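Local coordinates for fructooligosaccharide ABC transporter substrate-binding protein FusA (Streptococcus pneumoniae, PDB 5G5Y) that binds kestose, nystose and longer fructooligosaccharides such as inulin, but not sucrose, and serves the FusABC-MsmK transporter that imports them, at residues A[101-105]-A[122-127]; A[129-135]-A[412-418]; A[301-307]-A[422-426]. All blocks are in the same frame, centred on the assembly; numbering follows the deposited sequence.

Contact 1: residues A[101-105]-A[122-127]; sequences EKPEY and IEELGD. With ZN (zinc ion), chain J.
Tyr105 lays its ring across Ile122 and ends on the carboxylate of Glu124. Its CB is 4.2 Å from Ile122 CD1. The same methyl then sits over one ring face, 3.9 Å from the centroid and 17° off the ring normal, in a CH-pi contact. The chi1 of Tyr105, -69°, puts CG beside the backbone N and lays the ring against this isoleucine. Further out, Tyr105 CZ meets the other methyl, Ile122 CG2, at 3.6 Å. At the tip, Tyr105 OH donates a short hydrogen bond of 2.6 Å to Glu124 OE2. The acceptor lies near the ring plane and uses its anti lone pair, while ring and carboxylate planes are 43° apart. The bond helps to fix the rotation of that carboxylate.

The other oxygen, Glu124 OE1, binds a zinc ion at 2.1 Å. Asp127 adds both its carboxylate oxygens, OD1 and OD2, each 2.5 Å from the zinc, and a water is bound as well. The Lys102 side chain comes from the side opposite Glu124 and Asp127 and belongs to the same site, with Lys102 NZ at a long 2.7 Å from the zinc. Tyr105 is thus a second-shell residue of the metal.

Helix 104-109 here covers the end of strand 121-123, which lies between strands 305-306 and 384-386 in a mixed sheet.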
# COMPACT_ATOMS: atom_id res chain seq x y z
N GLU A 101 17.26 12.81 8.12
CA GLU A 101 17.72 11.69 7.29
C GLU A 101 16.85 11.59 6.01
O GLU A 101 17.35 11.25 4.94
CB GLU A 101 17.67 10.34 8.05
CG GLU A 101 18.24 9.11 7.28
CD GLU A 101 18.23 7.77 8.05
OE1 GLU A 101 18.28 7.78 9.30
OE2 GLU A 101 18.20 6.67 7.39
N LYS A 102 15.55 11.88 6.13
CA LYS A 102 14.59 11.69 5.05
C LYS A 102 13.73 12.93 4.91
O LYS A 102 12.56 12.90 5.27
CB LYS A 102 13.69 10.48 5.33
CG LYS A 102 14.41 9.21 5.74
CD LYS A 102 15.25 8.64 4.64
CE LYS A 102 14.44 7.75 3.76
NZ LYS A 102 15.28 7.23 2.67
N PRO A 103 14.29 14.02 4.36
CA PRO A 103 13.54 15.25 4.25
C PRO A 103 12.33 15.21 3.34
O PRO A 103 11.49 16.10 3.45
CB PRO A 103 14.56 16.27 3.73
CG PRO A 103 15.68 15.48 3.18
CD PRO A 103 15.67 14.15 3.84
N GLU A 104 12.22 14.19 2.47
CA GLU A 104 11.01 14.03 1.69
C GLU A 104 9.77 13.92 2.58
O GLU A 104 8.69 14.37 2.17
CB GLU A 104 11.11 12.83 0.77
CG GLU A 104 11.01 11.50 1.50
CD GLU A 104 11.50 10.37 0.66
OE1 GLU A 104 12.73 10.10 0.69
OE2 GLU A 104 10.63 9.78 -0.05
N TYR A 105 9.89 13.32 3.77
CA TYR A 105 8.72 13.15 4.62
C TYR A 105 8.24 14.48 5.14
O TYR A 105 7.05 14.65 5.29
CB TYR A 105 8.96 12.16 5.76
CG TYR A 105 9.11 10.74 5.28
CD1 TYR A 105 8.09 10.11 4.58
CD2 TYR A 105 10.27 10.03 5.50
CE1 TYR A 105 8.24 8.80 4.12
CE2 TYR A 105 10.42 8.73 5.07
CZ TYR A 105 9.39 8.12 4.38
OH TYR A 105 9.51 6.85 3.94
N ILE A 122 5.18 6.01 9.25
CA ILE A 122 6.16 5.72 8.22
C ILE A 122 6.64 4.28 8.42
O ILE A 122 7.16 3.93 9.49
CB ILE A 122 7.37 6.68 8.28
CG1 ILE A 122 6.95 8.15 8.03
CG2 ILE A 122 8.41 6.27 7.26
CD1 ILE A 122 7.95 9.19 8.52
N GLU A 123 6.50 3.46 7.38
CA GLU A 123 7.01 2.09 7.38
C GLU A 123 7.72 1.81 6.08
O GLU A 123 7.08 1.50 5.05
CB GLU A 123 5.89 1.08 7.59
CG GLU A 123 6.31 -0.38 7.75
CD GLU A 123 5.12 -1.35 7.68
OE1 GLU A 123 4.68 -1.66 6.54
OE2 GLU A 123 4.60 -1.78 8.73
N GLU A 124 9.05 1.90 6.10
CA GLU A 124 9.84 1.56 4.91
C GLU A 124 10.19 0.07 4.93
O GLU A 124 10.75 -0.43 5.91
CB GLU A 124 11.11 2.40 4.88
CG GLU A 124 10.80 3.89 4.78
CD GLU A 124 12.06 4.71 4.57
OE1 GLU A 124 13.16 4.14 4.79
OE2 GLU A 124 11.94 5.91 4.20
N LEU A 125 9.72 -0.66 3.90
CA LEU A 125 10.17 -2.06 3.66
C LEU A 125 10.78 -2.03 2.28
O LEU A 125 10.09 -2.17 1.24
CB LEU A 125 9.00 -3.03 3.75
CG LEU A 125 8.53 -3.35 5.16
CD1 LEU A 125 7.13 -3.94 5.12
CD2 LEU A 125 9.52 -4.27 5.86
N GLY A 126 12.07 -1.74 2.27
CA GLY A 126 12.76 -1.35 1.08
C GLY A 126 12.63 0.12 0.77
O GLY A 126 11.64 0.75 1.11
N ASP A 127 13.61 0.66 0.05
CA ASP A 127 13.65 2.09 -0.36
C ASP A 127 13.55 2.24 -1.86
O ASP A 127 14.08 1.43 -2.57
CB ASP A 127 15.02 2.70 0.02
CG ASP A 127 14.96 3.51 1.26
OD1 ASP A 127 13.84 3.85 1.69
OD2 ASP A 127 16.04 3.83 1.81
ZN ZN J . 14.91 4.82 3.78
O HOH W 1 16.56 4.49 5.40

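Contact 2: residues A[129-135]-A[412-418]; sequences KESIHSV and YVPYMSN
This is a loop-to-loop contact that joins one lysine hydrogen bond to a small apolar patch. It probably sits where the chain passes between the two lobes. Residues 129-135 belong to the connection from strand 121-123 of one sheet to strand 138-142 of another, as in the interdomain hinges of solute-binding proteins.

Lys129 and Met416 carry the contact. The two side chains lie side by side, pointing opposite ways. The extended lysine chain lays its aliphatic part along the methionine: Lys129 CB is 3.8 Å from Met416 SD. At the far end Lys129 NZ donates to Met416 O at 2.7 Å, almost in line with the carbonyl bond (167° at the oxygen). The lysine thus meets both the side chain and the backbone of one residue.

Met416 CE reaches on to Ser134 CB, 3.6 Å away. Val413 CG2 packs against the backbone at Lys129 O, at 3.6 Å. Deeper in, Val135 and Tyr412 meet nearly perpendicular, with Val135 CG2 3.7 Å from Tyr412 CD2. Between Lys129 and Val135 the chain makes a type I turn from Ser131 to Ser134. Ser131 OG accepts from His133 N at 3.1 Å in an ST turn.

Glu130 OE2 makes a salt bridge to Lys409 on helix 399-412. That helix also packs on Ile132, while Arg404 holds Val135 O. The probable interlobe connection therefore lies along helix 399-412 and across the short 3-10 segment 413-415 that follows it.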
# COMPACT_ATOMS: atom_id res chain seq x y z
N LYS A 129 12.98 2.16 -5.61
CA LYS A 129 12.49 1.11 -6.51
C LYS A 129 12.35 -0.24 -5.80
O LYS A 129 11.52 -1.06 -6.17
CB LYS A 129 13.46 0.97 -7.69
CG LYS A 129 13.46 2.15 -8.66
CD LYS A 129 14.51 1.99 -9.73
CE LYS A 129 14.61 3.23 -10.60
NZ LYS A 129 15.54 2.93 -11.70
N GLU A 130 13.13 -0.43 -4.75
CA GLU A 130 13.13 -1.69 -4.01
C GLU A 130 12.02 -1.81 -2.99
O GLU A 130 11.87 -2.89 -2.41
CB GLU A 130 14.51 -1.90 -3.34
CG GLU A 130 15.58 -2.21 -4.36
CD GLU A 130 17.00 -2.30 -3.79
OE1 GLU A 130 17.19 -2.69 -2.63
OE2 GLU A 130 17.93 -2.01 -4.54
N SER A 131 11.20 -0.76 -2.82
CA SER A 131 10.09 -0.80 -1.88
C SER A 131 9.19 -1.99 -2.19
O SER A 131 8.92 -2.29 -3.36
CB SER A 131 9.27 0.50 -1.92
OG SER A 131 8.08 0.38 -1.14
N ILE A 132 8.71 -2.63 -1.13
CA ILE A 132 7.74 -3.73 -1.25
C ILE A 132 6.46 -3.30 -1.98
O ILE A 132 5.74 -4.13 -2.52
CB ILE A 132 7.39 -4.29 0.16
CG1 ILE A 132 6.71 -5.67 0.06
CG2 ILE A 132 6.55 -3.31 0.96
CD1 ILE A 132 6.71 -6.45 1.36
N HIS A 133 6.19 -1.99 -1.96
CA HIS A 133 5.04 -1.41 -2.60
C HIS A 133 5.15 -1.19 -4.10
O HIS A 133 4.13 -0.95 -4.75
CB HIS A 133 4.70 -0.10 -1.92
CG HIS A 133 4.40 -0.27 -0.48
ND1 HIS A 133 3.25 -0.89 -0.03
CD2 HIS A 133 5.12 0.03 0.62
CE1 HIS A 133 3.27 -0.91 1.29
NE2 HIS A 133 4.41 -0.39 1.70
N SER A 134 6.36 -1.33 -4.66
CA SER A 134 6.63 -0.98 -6.06
C SER A 134 5.78 -1.75 -7.07
O SER A 134 5.45 -1.21 -8.13
CB SER A 134 8.11 -1.14 -6.39
OG SER A 134 8.91 -0.21 -5.67
N VAL A 135 5.48 -3.02 -6.74
CA VAL A 135 4.60 -3.87 -7.57
C VAL A 135 3.62 -4.47 -6.60
O VAL A 135 4.05 -5.03 -5.58
CB VAL A 135 5.39 -5.00 -8.27
CG1 VAL A 135 4.50 -5.97 -9.07
CG2 VAL A 135 6.36 -4.36 -9.22
N TYR A 412 12.04 -7.68 -10.76
CA TYR A 412 11.39 -6.44 -11.25
C TYR A 412 12.27 -5.20 -11.27
O TYR A 412 12.23 -4.41 -12.22
CB TYR A 412 10.15 -6.14 -10.46
CG TYR A 412 9.13 -7.23 -10.34
CD1 TYR A 412 8.80 -8.04 -11.43
CD2 TYR A 412 8.47 -7.43 -9.15
CE1 TYR A 412 7.88 -9.05 -11.31
CE2 TYR A 412 7.49 -8.40 -9.03
CZ TYR A 412 7.18 -9.20 -10.12
OH TYR A 412 6.23 -10.19 -9.99
N VAL A 413 13.03 -4.98 -10.21
CA VAL A 413 13.84 -3.80 -10.10
C VAL A 413 14.73 -3.48 -11.32
O VAL A 413 14.75 -2.32 -11.75
CB VAL A 413 14.62 -3.80 -8.79
CG1 VAL A 413 15.70 -2.70 -8.76
CG2 VAL A 413 13.63 -3.61 -7.64
N PRO A 414 15.38 -4.49 -11.94
CA PRO A 414 16.18 -4.20 -13.12
C PRO A 414 15.43 -3.55 -14.29
O PRO A 414 16.06 -2.88 -15.13
CB PRO A 414 16.72 -5.58 -13.53
CG PRO A 414 16.69 -6.40 -12.28
CD PRO A 414 15.48 -5.91 -11.54
N TYR A 415 14.10 -3.70 -14.32
CA TYR A 415 13.26 -3.21 -15.40
C TYR A 415 12.43 -1.97 -15.02
O TYR A 415 11.68 -1.52 -15.85
CB TYR A 415 12.35 -4.33 -15.85
CG TYR A 415 13.16 -5.53 -16.21
CD1 TYR A 415 14.00 -5.49 -17.32
CD2 TYR A 415 13.14 -6.67 -15.42
CE1 TYR A 415 14.82 -6.55 -17.63
CE2 TYR A 415 13.95 -7.77 -15.75
CZ TYR A 415 14.78 -7.68 -16.84
OH TYR A 415 15.55 -8.74 -17.19
N MET A 416 12.60 -1.44 -13.80
CA MET A 416 11.96 -0.19 -13.35
C MET A 416 12.82 0.99 -13.73
O MET A 416 13.71 1.47 -12.95
CB MET A 416 11.78 -0.21 -11.83
CG MET A 416 10.83 -1.27 -11.30
SD MET A 416 10.84 -1.07 -9.50
CE MET A 416 10.16 -2.64 -9.00
N SER A 417 12.59 1.50 -14.92
CA SER A 417 13.43 2.52 -15.48
C SER A 417 13.07 3.93 -15.06
O SER A 417 13.82 4.85 -15.37
CB SER A 417 13.38 2.41 -17.03
OG SER A 417 13.96 1.13 -17.39
N ASN A 418 11.94 4.12 -14.39
CA ASN A 418 11.50 5.46 -13.98
C ASN A 418 12.18 5.85 -12.66
O ASN A 418 12.02 5.17 -11.65
CB ASN A 418 9.99 5.51 -13.86
CG ASN A 418 9.31 5.34 -15.23
OD1 ASN A 418 9.66 4.42 -15.99
ND2 ASN A 418 8.42 6.27 -15.59

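Contact 3: residues A[301-307]-A[422-426]; sequences NGMGFAR and YPRVF
Arg424 O is gripped by both terminal nitrogens of Arg307. The NH1 bond is short and straight, Arg307 NH1 to Arg424 O at 2.8 Å with 163° at the hydrogen, and the oxygen lies in the guanidinium plane. The bond from Arg307 NH2 to Arg424 O is weak, at 3.3 Å. A bend at chi3 (-40°) brings Arg307 NE over one face of the Phe426 ring, near its rim, with the two planes 19° apart. Arg307 CD touches Phe426 CD2 at 3.4 Å. Outside the contact, Arg307 also bonds Leu108 O and makes a salt bridge to Asp69.

Arg424 is the centre of an inverse gamma turn in the loop between helices 399-412 and 429-455. The loop runs beside 301-307 in the same direction; strand 305-306 there is an outermost strand of its sheet. Asn301 O sits over the centre of the Arg424 guanidinium, 3.2 Å from Arg424 CZ, where the angles are too poor for hydrogen bonds. A water donates to both Asn301 O and Tyr422 O, bridging the two backbones. The Asn301 amide receives Tyr422 N on OD1 at 2.8 Å, from above the carbonyl plane, while Asn301 ND2 is bonded to Leu210 O and Asp208.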
# COMPACT_ATOMS: atom_id res chain seq x y z
N ASN A 301 2.40 3.93 -7.23
CA ASN A 301 2.63 5.07 -6.37
C ASN A 301 2.43 4.74 -4.88
O ASN A 301 2.39 5.63 -4.04
CB ASN A 301 1.81 6.27 -6.82
CG ASN A 301 2.04 6.60 -8.27
OD1 ASN A 301 3.20 6.71 -8.71
ND2 ASN A 301 0.98 6.70 -9.05
N GLY A 302 2.42 3.45 -4.56
CA GLY A 302 2.28 3.01 -3.19
C GLY A 302 3.43 3.43 -2.32
O GLY A 302 4.58 3.51 -2.78
N MET A 303 3.14 3.68 -1.05
CA MET A 303 4.19 4.09 -0.11
C MET A 303 3.73 3.72 1.29
O MET A 303 2.55 3.90 1.61
CB MET A 303 4.42 5.59 -0.21
CG MET A 303 5.76 6.04 0.38
SD MET A 303 5.87 7.82 0.74
CE MET A 303 7.64 7.96 0.84
N GLY A 304 4.65 3.24 2.13
CA GLY A 304 4.35 2.97 3.54
C GLY A 304 4.30 4.29 4.30
O GLY A 304 5.25 4.67 5.00
N PHE A 305 3.22 5.01 4.10
CA PHE A 305 3.08 6.37 4.63
C PHE A 305 1.64 6.70 4.87
O PHE A 305 0.79 6.46 4.00
CB PHE A 305 3.71 7.40 3.70
CG PHE A 305 3.60 8.82 4.20
CD1 PHE A 305 4.43 9.29 5.21
CD2 PHE A 305 2.62 9.67 3.67
CE1 PHE A 305 4.34 10.63 5.62
CE2 PHE A 305 2.50 10.97 4.11
CZ PHE A 305 3.36 11.44 5.10
N ALA A 306 1.34 7.16 6.06
CA ALA A 306 0.03 7.76 6.33
C ALA A 306 0.24 9.04 7.02
O ALA A 306 0.92 9.09 8.05
CB ALA A 306 -0.81 6.82 7.17
N ARG A 307 -0.34 10.11 6.46
CA ARG A 307 -0.08 11.45 6.93
C ARG A 307 -0.48 11.68 8.39
O ARG A 307 0.19 12.42 9.11
CB ARG A 307 -0.84 12.49 6.07
CG ARG A 307 -0.04 13.75 5.88
CD ARG A 307 -0.66 14.74 4.92
NE ARG A 307 -1.28 14.16 3.73
CZ ARG A 307 -0.66 13.85 2.59
NH1 ARG A 307 0.64 14.04 2.44
NH2 ARG A 307 -1.39 13.32 1.58
N TYR A 422 4.92 8.91 -8.27
CA TYR A 422 4.14 10.12 -7.94
C TYR A 422 4.05 10.24 -6.41
O TYR A 422 3.57 9.29 -5.76
CB TYR A 422 2.71 10.07 -8.53
CG TYR A 422 2.09 11.46 -8.42
CD1 TYR A 422 2.39 12.44 -9.33
CD2 TYR A 422 1.29 11.81 -7.33
CE1 TYR A 422 1.88 13.73 -9.20
CE2 TYR A 422 0.80 13.11 -7.17
CZ TYR A 422 1.11 14.06 -8.10
OH TYR A 422 0.58 15.34 -7.95
N PRO A 423 4.47 11.38 -5.84
CA PRO A 423 4.55 11.49 -4.39
C PRO A 423 3.18 11.74 -3.73
O PRO A 423 2.29 12.35 -4.33
CB PRO A 423 5.48 12.67 -4.18
CG PRO A 423 5.26 13.53 -5.37
CD PRO A 423 4.96 12.61 -6.51
N ARG A 424 3.05 11.30 -2.50
CA ARG A 424 1.80 11.42 -1.72
C ARG A 424 1.57 12.86 -1.20
O ARG A 424 1.46 13.04 -0.00
CB ARG A 424 1.89 10.48 -0.48
CG ARG A 424 1.87 8.99 -0.75
CD ARG A 424 0.70 8.69 -1.65
NE ARG A 424 0.30 7.30 -1.64
CZ ARG A 424 -0.27 6.67 -2.67
NH1 ARG A 424 -0.51 7.28 -3.82
NH2 ARG A 424 -0.60 5.40 -2.54
N VAL A 425 1.48 13.84 -2.09
CA VAL A 425 1.45 15.25 -1.71
C VAL A 425 0.15 15.57 -0.97
O VAL A 425 -0.84 14.93 -1.20
CB VAL A 425 1.60 16.18 -2.92
CG1 VAL A 425 3.04 16.15 -3.40
CG2 VAL A 425 0.62 15.82 -4.04
N PHE A 426 0.20 16.59 -0.12
CA PHE A 426 -0.93 17.16 0.56
C PHE A 426 -1.50 18.36 -0.24
O PHE A 426 -0.88 19.40 -0.31
CB PHE A 426 -0.44 17.66 1.95
CG PHE A 426 -1.50 17.86 2.97
CD1 PHE A 426 -2.85 17.93 2.67
CD2 PHE A 426 -1.12 18.02 4.32
CE1 PHE A 426 -3.80 18.09 3.68
CE2 PHE A 426 -2.06 18.20 5.31
CZ PHE A 426 -3.39 18.23 5.01
O HOH W 2 4.20 7.68 -3.62

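From the N terminus, contact 1 comes first and closes a short loop of 16 residues, bringing helix 104-109 to strand 121-123. The chain then leaves that strand and opens contact 2 almost at once. Leu125 O and Ile132 N probably hydrogen bond, joining the two. Contact 2 closes only after 276 residues, beyond helix 399-412. Contact 3 opens inside that span, at 301-307, and closes just after it, at 422-426, so contacts 2 and 3 cross. Contacts 1 and 3 meet in one sheet, where strands 121-123 and 305-306 are neighbours. His133 packs beside Gly302 and Gly304, bringing contacts 2 and 3 together near the probable interlobe crossing.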